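Local coordinates for protein amphinase-2 (Rana pipiens, PDB 2P7S) that cleaves RNA as a secreted, cytotoxic endonuclease of the pancreatic ribonuclease family, acting on poly(U), poly(C) and the dinucleotides CpA and UpA, at residues D5-H15 with I98-F108. Numbering follows the deposited sequence.
Sequences DREWEKFKTKH and ITCRDNYPVHF. With ACT (acetate ion), chain D.
F11 fills the middle of the interface between helix 6-15 and strand 104-108, whose axes cross at 55°. With CG anti to the backbone N (chi1 180°), the F11 ring is laid across P105, P105 CB 4.0 Å from its centroid and almost on the normal, a CH-pi contact. W8 and P105 run alongside each other, W8 CZ3 3.5 Å from P105 CD; P105 O, at the W8 ring edge, is buried without a polar partner. The Y104 ring and the five-membered ring of W8 meet obliquely, planes at 45°, W8 CG 3.5 Å from Y104 CD2. D5 CB lies 4.0 Å from the Y104 ring centroid, a CH-pi contact, the D5 carboxylate nearly parallel to that ring.

Polar contacts join the first turn of the helix to R101 and V106. R101 NH2 donates a hydrogen bond to D5 OD1 (3.0 Å), part of a salt bridge, in the guanidinium plane but above the carboxylate plane. D5 OD2 uses its anti lone pair to accept from W8 N, an Asx motif. One water accepts from R101 NE and lies 2.6 Å from E7 OE1, itself salt-bridged to R65; another donates to E7 O and V106 O.

At the helix end, F108 CB lies over one face of H15, 3.5 Å from its ring centroid. An acetate, probably from the crystallisation liquor, accepts from H15 NE2 (2.8 Å), H107 ND1 and F108 N. H15 ND1 donates to T46 O, which would fix the imidazole's rotation. Pairing H15 from the N-terminal helix with H107 from the strand is characteristic of the ribonuclease A active site, by similarity its proton acceptor and donor.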
loop_
_atom_site.group_PDB
_atom_site.type_symbol
_atom_site.label_atom_id
_atom_site.label_comp_id
_atom_site.label_asym_id
_atom_site.label_seq_id
_atom_site.Cartn_x
_atom_site.Cartn_y
_atom_site.Cartn_z
ATOM N N ASP A 5 -6.085 11.037 -11.573
ATOM C CA ASP A 5 -4.631 10.827 -11.844
ATOM C C ASP A 5 -4.335 9.327 -11.943
ATOM O O ASP A 5 -4.636 8.566 -11.020
ATOM C CB ASP A 5 -3.796 11.443 -10.722
ATOM C CG ASP A 5 -2.316 11.399 -11.017
ATOM O OD1 ASP A 5 -1.813 12.343 -11.667
ATOM O OD2 ASP A 5 -1.656 10.412 -10.615
ATOM N N ARG A 6 -3.730 8.913 -13.055
ATOM C CA ARG A 6 -3.421 7.504 -13.291
ATOM C C ARG A 6 -2.531 6.830 -12.244
ATOM O O ARG A 6 -2.857 5.743 -11.757
ATOM C CB ARG A 6 -2.801 7.340 -14.667
ATOM N N GLU A 7 -1.405 7.456 -11.918
ATOM C CA GLU A 7 -0.483 6.896 -10.933
ATOM C C GLU A 7 -1.136 6.746 -9.557
ATOM O O GLU A 7 -0.915 5.750 -8.865
ATOM C CB GLU A 7 0.781 7.761 -10.841
ATOM C CG GLU A 7 1.656 7.683 -12.094
ATOM C CD GLU A 7 2.910 8.539 -12.001
ATOM O OE1 GLU A 7 2.794 9.781 -11.951
ATOM O OE2 GLU A 7 4.017 7.968 -11.974
ATOM N N TRP A 8 -1.935 7.736 -9.167
ATOM C CA TRP A 8 -2.655 7.712 -7.892
ATOM C C TRP A 8 -3.662 6.564 -7.899
ATOM O O TRP A 8 -3.757 5.805 -6.933
ATOM C CB TRP A 8 -3.401 9.038 -7.691
ATOM C CG TRP A 8 -4.393 9.098 -6.531
ATOM C CD1 TRP A 8 -5.644 9.655 -6.562
ATOM C CD2 TRP A 8 -4.183 8.676 -5.171
ATOM N NE1 TRP A 8 -6.220 9.614 -5.316
ATOM C CE2 TRP A 8 -5.347 9.020 -4.443
ATOM C CE3 TRP A 8 -3.127 8.045 -4.497
ATOM C CZ2 TRP A 8 -5.483 8.755 -3.071
ATOM C CZ3 TRP A 8 -3.266 7.782 -3.130
ATOM C CH2 TRP A 8 -4.436 8.138 -2.436
ATOM N N GLU A 9 -4.417 6.443 -8.989
ATOM C CA GLU A 9 -5.420 5.383 -9.095
ATOM C C GLU A 9 -4.767 4.011 -8.948
ATOM O O GLU A 9 -5.296 3.132 -8.270
ATOM C CB GLU A 9 -6.159 5.463 -10.436
ATOM C CG GLU A 9 -7.083 6.667 -10.588
ATOM C CD GLU A 9 -8.208 6.694 -9.562
ATOM O OE1 GLU A 9 -8.771 5.618 -9.264
ATOM O OE2 GLU A 9 -8.542 7.795 -9.063
ATOM N N LYS A 10 -3.611 3.836 -9.580
ATOM C CA LYS A 10 -2.900 2.569 -9.500
ATOM C C LYS A 10 -2.427 2.324 -8.067
ATOM O O LYS A 10 -2.496 1.195 -7.575
ATOM C CB LYS A 10 -1.699 2.567 -10.447
ATOM C CG LYS A 10 -0.988 1.226 -10.534
ATOM C CD LYS A 10 0.266 1.324 -11.382
ATOM C CE LYS A 10 1.004 -0.000 -11.429
ATOM N NZ LYS A 10 2.280 0.103 -12.193
ATOM N N PHE A 11 -1.952 3.378 -7.402
ATOM C CA PHE A 11 -1.482 3.259 -6.023
ATOM C C PHE A 11 -2.624 2.835 -5.098
ATOM O O PHE A 11 -2.448 1.945 -4.264
ATOM C CB PHE A 11 -0.903 4.588 -5.522
ATOM C CG PHE A 11 -0.409 4.538 -4.098
ATOM C CD1 PHE A 11 0.941 4.359 -3.818
ATOM C CD2 PHE A 11 -1.299 4.666 -3.036
ATOM C CE1 PHE A 11 1.401 4.307 -2.491
ATOM C CE2 PHE A 11 -0.853 4.615 -1.714
ATOM C CZ PHE A 11 0.500 4.435 -1.442
ATOM N N LYS A 12 -3.783 3.483 -5.235
ATOM C CA LYS A 12 -4.943 3.158 -4.399
ATOM C C LYS A 12 -5.369 1.706 -4.589
ATOM O O LYS A 12 -5.653 0.994 -3.624
ATOM C CB LYS A 12 -6.141 4.057 -4.738
ATOM C CG LYS A 12 -6.062 5.480 -4.204
ATOM C CD LYS A 12 -7.365 6.243 -4.464
ATOM C CE LYS A 12 -7.596 6.465 -5.952
ATOM N NZ LYS A 12 -8.899 7.150 -6.229
ATOM N N THR A 13 -5.421 1.281 -5.845
ATOM C CA THR A 13 -5.836 -0.073 -6.186
ATOM C C THR A 13 -4.876 -1.109 -5.610
ATOM O O THR A 13 -5.294 -2.092 -5.006
ATOM C CB THR A 13 -5.916 -0.256 -7.733
ATOM O OG1 THR A 13 -6.960 0.575 -8.263
ATOM C CG2 THR A 13 -6.216 -1.710 -8.091
ATOM N N LYS A 14 -3.586 -0.863 -5.788
ATOM C CA LYS A 14 -2.568 -1.779 -5.319
ATOM C C LYS A 14 -2.275 -1.758 -3.816
ATOM O O LYS A 14 -1.931 -2.792 -3.246
ATOM C CB LYS A 14 -1.262 -1.524 -6.081
ATOM C CG LYS A 14 -0.186 -2.565 -5.814
ATOM C CD LYS A 14 1.045 -2.360 -6.690
ATOM C CE LYS A 14 2.019 -3.515 -6.505
ATOM N NZ LYS A 14 3.270 -3.312 -7.272
ATOM N N HIS A 15 -2.428 -0.603 -3.173
ATOM C CA HIS A 15 -2.082 -0.484 -1.758
ATOM C C HIS A 15 -3.119 -0.086 -0.729
ATOM O O HIS A 15 -2.868 -0.238 0.467
ATOM C CB HIS A 15 -0.910 0.489 -1.612
ATOM C CG HIS A 15 0.325 0.043 -2.318
ATOM N ND1 HIS A 15 1.070 -1.029 -1.887
ATOM C CD2 HIS A 15 0.930 0.501 -3.439
ATOM C CE1 HIS A 15 2.084 -1.215 -2.713
ATOM N NE2 HIS A 15 2.023 -0.300 -3.664
ATOM N N ILE A 98 6.503 6.732 1.216
ATOM C CA ILE A 98 5.977 6.663 -0.140
ATOM C C ILE A 98 6.624 7.703 -1.038
ATOM O O ILE A 98 7.260 8.647 -0.561
ATOM C CB ILE A 98 4.444 6.917 -0.163
ATOM C CG1 ILE A 98 4.149 8.337 0.321
ATOM C CG2 ILE A 98 3.725 5.909 0.716
ATOM C CD1 ILE A 98 2.677 8.705 0.291
ATOM N N THR A 99 6.473 7.519 -2.341
ATOM C CA THR A 99 7.002 8.485 -3.292
ATOM C C THR A 99 5.785 9.292 -3.702
ATOM O O THR A 99 4.729 8.724 -3.985
ATOM C CB THR A 99 7.577 7.828 -4.558
ATOM O OG1 THR A 99 8.572 6.868 -4.194
ATOM C CG2 THR A 99 8.205 8.886 -5.462
ATOM N N CYS A 100 5.933 10.610 -3.706
ATOM C CA CYS A 100 4.855 11.506 -4.092
ATOM C C CYS A 100 5.199 12.124 -5.432
ATOM O O CYS A 100 6.376 12.274 -5.770
ATOM C CB CYS A 100 4.717 12.661 -3.100
ATOM S SG CYS A 100 4.240 12.275 -1.393
ATOM N N ARG A 101 4.164 12.465 -6.192
ATOM C CA ARG A 101 4.321 13.163 -7.462
ATOM C C ARG A 101 3.470 14.366 -7.092
ATOM O O ARG A 101 2.247 14.336 -7.228
ATOM C CB ARG A 101 3.691 12.387 -8.619
ATOM C CG ARG A 101 4.060 12.930 -10.010
ATOM C CD ARG A 101 3.341 14.234 -10.327
ATOM N NE ARG A 101 1.905 14.029 -10.513
ATOM C CZ ARG A 101 1.014 15.012 -10.625
ATOM N NH1 ARG A 101 1.407 16.278 -10.568
ATOM N NH2 ARG A 101 -0.273 14.728 -10.790
ATOM N N ASP A 102 4.122 15.401 -6.569
ATOM C CA ASP A 102 3.422 16.586 -6.101
ATOM C C ASP A 102 2.450 16.150 -4.989
ATOM O O ASP A 102 2.882 15.584 -3.980
ATOM C CB ASP A 102 2.678 17.275 -7.253
ATOM C CG ASP A 102 3.628 17.878 -8.288
ATOM O OD1 ASP A 102 4.541 18.635 -7.895
ATOM O OD2 ASP A 102 3.462 17.596 -9.491
ATOM N N ASN A 103 1.151 16.376 -5.172
ATOM C CA ASN A 103 0.174 16.026 -4.137
ATOM C C ASN A 103 -0.389 14.600 -4.183
ATOM O O ASN A 103 -1.259 14.250 -3.382
ATOM C CB ASN A 103 -0.984 17.035 -4.162
ATOM C CG ASN A 103 -1.723 17.059 -5.499
ATOM O OD1 ASN A 103 -1.109 17.023 -6.574
ATOM N ND2 ASN A 103 -3.049 17.141 -5.434
ATOM N N TYR A 104 0.119 13.775 -5.094
ATOM C CA TYR A 104 -0.369 12.399 -5.233
ATOM C C TYR A 104 0.596 11.263 -4.879
ATOM O O TYR A 104 1.728 11.234 -5.347
ATOM C CB TYR A 104 -0.834 12.151 -6.671
ATOM C CG TYR A 104 -2.093 12.877 -7.061
ATOM C CD1 TYR A 104 -2.049 14.025 -7.855
ATOM C CD2 TYR A 104 -3.335 12.423 -6.623
ATOM C CE1 TYR A 104 -3.223 14.701 -8.201
ATOM C CE2 TYR A 104 -4.504 13.088 -6.961
ATOM C CZ TYR A 104 -4.441 14.223 -7.746
ATOM O OH TYR A 104 -5.610 14.873 -8.057
ATOM N N PRO A 105 0.154 10.318 -4.034
ATOM C CA PRO A 105 1.045 9.198 -3.697
ATOM C C PRO A 105 1.148 8.374 -4.981
ATOM O O PRO A 105 0.129 8.110 -5.626
ATOM C CB PRO A 105 0.266 8.451 -2.615
ATOM C CG PRO A 105 -0.503 9.543 -1.931
ATOM C CD PRO A 105 -0.983 10.391 -3.096
ATOM N N VAL A 106 2.354 7.979 -5.380
ATOM C CA VAL A 106 2.496 7.191 -6.598
ATOM C C VAL A 106 3.242 5.873 -6.414
ATOM O O VAL A 106 3.139 4.981 -7.251
ATOM C CB VAL A 106 3.187 8.011 -7.740
ATOM C CG1 VAL A 106 2.360 9.251 -8.056
ATOM C CG2 VAL A 106 4.601 8.413 -7.343
ATOM N N HIS A 107 3.979 5.729 -5.320
ATOM C CA HIS A 107 4.719 4.487 -5.117
ATOM C C HIS A 107 4.933 4.185 -3.646
ATOM O O HIS A 107 5.231 5.078 -2.855
ATOM C CB HIS A 107 6.078 4.568 -5.832
ATOM C CG HIS A 107 6.879 3.302 -5.768
ATOM N ND1 HIS A 107 6.491 2.141 -6.402
ATOM C CD2 HIS A 107 8.046 3.017 -5.138
ATOM C CE1 HIS A 107 7.384 1.194 -6.165
ATOM N NE2 HIS A 107 8.338 1.700 -5.401
ATOM N N PHE A 108 4.773 2.918 -3.274
ATOM C CA PHE A 108 4.990 2.528 -1.890
ATOM C C PHE A 108 6.442 2.074 -1.780
ATOM O O PHE A 108 6.849 1.124 -2.443
ATOM C CB PHE A 108 4.052 1.391 -1.491
ATOM C CG PHE A 108 4.142 1.023 -0.043
ATOM C CD1 PHE A 108 5.123 0.145 0.409
ATOM C CD2 PHE A 108 3.267 1.579 0.878
ATOM C CE1 PHE A 108 5.228 -0.173 1.760
ATOM C CE2 PHE A 108 3.365 1.269 2.236
ATOM C CZ PHE A 108 4.347 0.395 2.674
HETATM C C ACT D . 3.288 1.370 -6.641
HETATM O O ACT D . 4.037 1.224 -7.631
HETATM O OXT ACT D . 3.597 1.290 -5.361
HETATM C CH3 ACT D . 1.831 1.681 -6.950
HETATM O O HOH W 1 1.040 11.481 -10.942
HETATM O O HOH W 2 1.309 4.359 -9.156
#